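PDB 3TVI: aspartokinase from Clostridium acetobutylicum, which probably catalyses the ATP-dependent phosphorylation of the beta-carboxyl group of L-aspartate, the first step toward threonine, methionine and lysine. Local coordinates for residues P372-K386 with E414-F426. Residues are numbered along the deposited sequence; the frame is centred on the assembly and turned at random.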
# COMPACT_ATOMS: atom_id res chain seq x y z
N PRO B 372 -10.95 -6.54 10.88
CA PRO B 372 -10.58 -7.85 10.34
C PRO B 372 -11.63 -8.39 9.35
O PRO B 372 -12.45 -7.63 8.85
CB PRO B 372 -10.52 -8.71 11.59
CG PRO B 372 -11.58 -8.14 12.47
CD PRO B 372 -11.65 -6.66 12.17
N ASN B 373 -11.57 -9.69 9.06
CA ASN B 373 -12.61 -10.37 8.27
C ASN B 373 -12.65 -9.95 6.80
O ASN B 373 -13.71 -9.92 6.17
CB ASN B 373 -13.99 -10.21 8.93
CG ASN B 373 -14.06 -10.84 10.31
OD1 ASN B 373 -14.39 -10.16 11.28
ND2 ASN B 373 -13.76 -12.13 10.39
N MSE B 374 -11.47 -9.65 6.26
CA MSE B 374 -11.31 -9.35 4.84
C MSE B 374 -10.69 -10.55 4.16
O MSE B 374 -9.91 -11.29 4.76
CB MSE B 374 -10.42 -8.12 4.68
CG MSE B 374 -10.12 -7.80 3.22
SE MSE B 374 -9.94 -5.86 2.97
CE MSE B 374 -7.98 -5.77 2.95
N ALA B 375 -11.07 -10.76 2.91
CA ALA B 375 -10.40 -11.71 2.03
C ALA B 375 -9.99 -10.99 0.75
O ALA B 375 -10.58 -9.96 0.38
CB ALA B 375 -11.31 -12.89 1.72
N LEU B 376 -8.96 -11.51 0.09
CA LEU B 376 -8.42 -10.90 -1.12
C LEU B 376 -8.72 -11.78 -2.31
O LEU B 376 -8.57 -12.99 -2.24
CB LEU B 376 -6.91 -10.70 -1.01
CG LEU B 376 -6.48 -9.73 0.09
CD1 LEU B 376 -4.98 -9.61 0.10
CD2 LEU B 376 -7.12 -8.36 -0.10
N VAL B 377 -9.16 -11.15 -3.40
CA VAL B 377 -9.39 -11.84 -4.65
C VAL B 377 -8.53 -11.19 -5.73
O VAL B 377 -8.66 -10.00 -6.02
CB VAL B 377 -10.88 -11.80 -5.06
CG1 VAL B 377 -11.11 -12.62 -6.32
CG2 VAL B 377 -11.74 -12.32 -3.92
N ALA B 378 -7.63 -11.99 -6.30
CA ALA B 378 -6.74 -11.52 -7.34
C ALA B 378 -7.23 -12.08 -8.65
O ALA B 378 -7.36 -13.30 -8.79
CB ALA B 378 -5.32 -11.98 -7.08
N THR B 379 -7.51 -11.20 -9.59
CA THR B 379 -7.92 -11.63 -10.92
C THR B 379 -6.84 -11.18 -11.89
O THR B 379 -6.47 -10.01 -11.92
CB THR B 379 -9.36 -11.16 -11.25
OG1 THR B 379 -9.44 -10.80 -12.62
CG2 THR B 379 -9.78 -9.99 -10.36
N VAL B 380 -6.31 -12.13 -12.66
CA VAL B 380 -5.03 -11.98 -13.34
C VAL B 380 -5.16 -12.26 -14.83
O VAL B 380 -5.93 -13.13 -15.25
CB VAL B 380 -3.98 -12.94 -12.73
CG1 VAL B 380 -2.62 -12.76 -13.37
CG2 VAL B 380 -3.87 -12.71 -11.25
N GLY B 381 -4.41 -11.52 -15.64
CA GLY B 381 -4.37 -11.78 -17.08
C GLY B 381 -3.54 -10.76 -17.81
O GLY B 381 -3.55 -9.60 -17.43
N THR B 382 -2.81 -11.16 -18.85
CA THR B 382 -2.06 -10.19 -19.65
C THR B 382 -3.03 -9.27 -20.40
O THR B 382 -2.87 -8.06 -20.41
CB THR B 382 -1.09 -10.87 -20.65
OG1 THR B 382 -1.78 -11.92 -21.34
CG2 THR B 382 0.12 -11.45 -19.94
N GLY B 383 -4.08 -9.86 -20.97
CA GLY B 383 -5.09 -9.13 -21.73
C GLY B 383 -5.92 -8.11 -20.95
O GLY B 383 -6.78 -7.46 -21.53
N MSE B 384 -5.67 -7.98 -19.65
CA MSE B 384 -6.33 -6.93 -18.86
C MSE B 384 -5.32 -5.87 -18.52
O MSE B 384 -5.27 -5.39 -17.38
CB MSE B 384 -6.99 -7.52 -17.61
CG MSE B 384 -6.07 -8.40 -16.77
SE MSE B 384 -6.90 -8.83 -15.05
CE MSE B 384 -7.78 -7.11 -14.70
N ALA B 385 -4.52 -5.47 -19.51
CA ALA B 385 -3.32 -4.67 -19.28
C ALA B 385 -2.94 -3.85 -20.51
O ALA B 385 -2.00 -4.21 -21.20
CB ALA B 385 -2.16 -5.58 -18.92
N LYS B 386 -3.65 -2.75 -20.79
CA LYS B 386 -4.73 -2.22 -19.95
C LYS B 386 -6.00 -2.00 -20.78
O LYS B 386 -6.13 -1.02 -21.51
CB LYS B 386 -4.29 -0.95 -19.22
CG LYS B 386 -2.93 -0.38 -19.62
CD LYS B 386 -2.94 0.34 -20.96
CE LYS B 386 -1.71 1.21 -21.13
NZ LYS B 386 -0.45 0.43 -20.98
N GLU B 414 0.38 -4.30 -14.07
CA GLU B 414 -0.39 -4.09 -15.29
C GLU B 414 -1.35 -5.24 -15.64
O GLU B 414 -2.35 -5.02 -16.32
CB GLU B 414 0.56 -3.84 -16.47
CG GLU B 414 1.31 -2.51 -16.40
CD GLU B 414 1.43 -1.81 -17.75
OE1 GLU B 414 2.10 -2.36 -18.66
OE2 GLU B 414 0.85 -0.71 -17.89
N ILE B 415 -1.07 -6.44 -15.16
CA ILE B 415 -1.84 -7.63 -15.54
C ILE B 415 -2.68 -8.17 -14.38
O ILE B 415 -2.91 -9.39 -14.29
CB ILE B 415 -0.90 -8.74 -16.06
CG1 ILE B 415 0.17 -9.11 -15.02
CG2 ILE B 415 -0.21 -8.30 -17.35
CD1 ILE B 415 0.79 -10.46 -15.27
N ASN B 416 -3.19 -7.29 -13.52
CA ASN B 416 -3.72 -7.75 -12.24
C ASN B 416 -4.55 -6.73 -11.46
O ASN B 416 -4.03 -5.70 -11.05
CB ASN B 416 -2.52 -8.22 -11.41
CG ASN B 416 -2.81 -8.30 -9.93
OD1 ASN B 416 -3.63 -9.09 -9.49
ND2 ASN B 416 -2.11 -7.48 -9.16
N VAL B 417 -5.83 -7.03 -11.24
CA VAL B 417 -6.65 -6.26 -10.28
C VAL B 417 -6.96 -7.09 -9.04
O VAL B 417 -7.44 -8.23 -9.15
CB VAL B 417 -7.99 -5.78 -10.86
CG1 VAL B 417 -8.78 -5.05 -9.79
CG2 VAL B 417 -7.76 -4.88 -12.06
N ILE B 418 -6.69 -6.51 -7.88
CA ILE B 418 -6.96 -7.15 -6.61
C ILE B 418 -8.10 -6.42 -5.92
O ILE B 418 -8.12 -5.20 -5.82
CB ILE B 418 -5.74 -7.14 -5.69
CG1 ILE B 418 -4.55 -7.81 -6.38
CG2 ILE B 418 -6.06 -7.85 -4.39
CD1 ILE B 418 -3.28 -6.99 -6.28
N VAL B 419 -9.06 -7.20 -5.43
CA VAL B 419 -10.23 -6.69 -4.78
C VAL B 419 -10.26 -7.33 -3.41
O VAL B 419 -9.99 -8.52 -3.29
CB VAL B 419 -11.49 -7.07 -5.55
CG1 VAL B 419 -12.58 -7.52 -4.61
CG2 VAL B 419 -11.94 -5.92 -6.42
N GLY B 420 -10.59 -6.53 -2.40
CA GLY B 420 -10.69 -7.02 -1.02
C GLY B 420 -12.12 -6.95 -0.54
O GLY B 420 -12.79 -5.95 -0.75
N VAL B 421 -12.59 -8.02 0.09
CA VAL B 421 -14.00 -8.15 0.48
C VAL B 421 -14.16 -8.92 1.77
O VAL B 421 -13.25 -9.65 2.18
CB VAL B 421 -14.81 -8.91 -0.58
CG1 VAL B 421 -14.83 -8.14 -1.89
CG2 VAL B 421 -14.26 -10.33 -0.77
N GLU B 422 -15.34 -8.79 2.37
CA GLU B 422 -15.72 -9.55 3.57
C GLU B 422 -15.50 -11.04 3.36
O GLU B 422 -15.88 -11.58 2.32
CB GLU B 422 -17.19 -9.32 3.91
CG GLU B 422 -17.48 -9.23 5.40
CD GLU B 422 -17.03 -7.90 5.99
OE1 GLU B 422 -17.43 -6.83 5.47
OE2 GLU B 422 -16.25 -7.94 6.97
N THR B 423 -14.92 -11.70 4.35
CA THR B 423 -14.60 -13.12 4.24
C THR B 423 -15.82 -14.00 3.97
O THR B 423 -15.70 -15.04 3.33
CB THR B 423 -13.89 -13.62 5.50
OG1 THR B 423 -12.82 -12.72 5.82
CG2 THR B 423 -13.32 -15.00 5.26
N VAL B 424 -16.99 -13.59 4.44
CA VAL B 424 -18.23 -14.29 4.10
C VAL B 424 -18.49 -14.29 2.59
O VAL B 424 -18.92 -15.30 2.03
CB VAL B 424 -19.45 -13.69 4.84
CG1 VAL B 424 -19.70 -12.25 4.41
CG2 VAL B 424 -20.69 -14.54 4.59
N ASP B 425 -18.19 -13.17 1.93
CA ASP B 425 -18.47 -13.00 0.49
C ASP B 425 -17.38 -13.56 -0.46
O ASP B 425 -17.57 -13.57 -1.68
CB ASP B 425 -18.71 -11.51 0.19
CG ASP B 425 -20.05 -11.01 0.73
OD1 ASP B 425 -20.87 -11.83 1.20
OD2 ASP B 425 -20.30 -9.78 0.67
N PHE B 426 -16.27 -14.03 0.10
CA PHE B 426 -15.15 -14.51 -0.71
C PHE B 426 -15.61 -15.43 -1.84
O PHE B 426 -15.42 -15.12 -3.01
CB PHE B 426 -14.15 -15.23 0.19
CG PHE B 426 -13.01 -15.88 -0.55
CD1 PHE B 426 -11.90 -15.15 -0.92
CD2 PHE B 426 -13.05 -17.24 -0.85
CE1 PHE B 426 -10.84 -15.75 -1.59
CE2 PHE B 426 -11.99 -17.84 -1.51
CZ PHE B 426 -10.89 -17.10 -1.88
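F426, at the start of helix 426-437, lays its ring against A375 and V377 of strand 372-380. F426 CB lies 4.0 Å from A375 CB; CG is hardly farther from the same methyl, and F426 CD1 comes to 3.5 Å from A375 CB. F426 CD1 also meets V377 CG2 at 4.1 Å, the two side chains crossing obliquely and both methyl groups reaching the ring at a slant. At CE1 the partner becomes polar: L376 O stands at the ring edge, near its plane, 3.6 Å from F426 CE1. With CG anti to the backbone N (chi1 175°), the ring extends along A375 and V377, and I220 touches it from outside the pair.

The strands 372-380 and 416-422 themselves run antiparallel, their axes at 145°. Reciprocal backbone bonds join A375 with V421, V377 with V419 and T379 with V417; V377 N to V419 O, for instance, measures 2.8 Å with a 169° angle at hydrogen. On the face of L376, A378 and V380, A378 CB packs 4.3 Å from I418 CG1. The chemistry implies a backbone-bonded, mostly apolar pairing of two neighbouring inner strands of the ACT-domain sheet, with the one salt bridge between the segments, K386 NZ to E414 OE2 at a long 3.5 Å, lying beyond the strand ends.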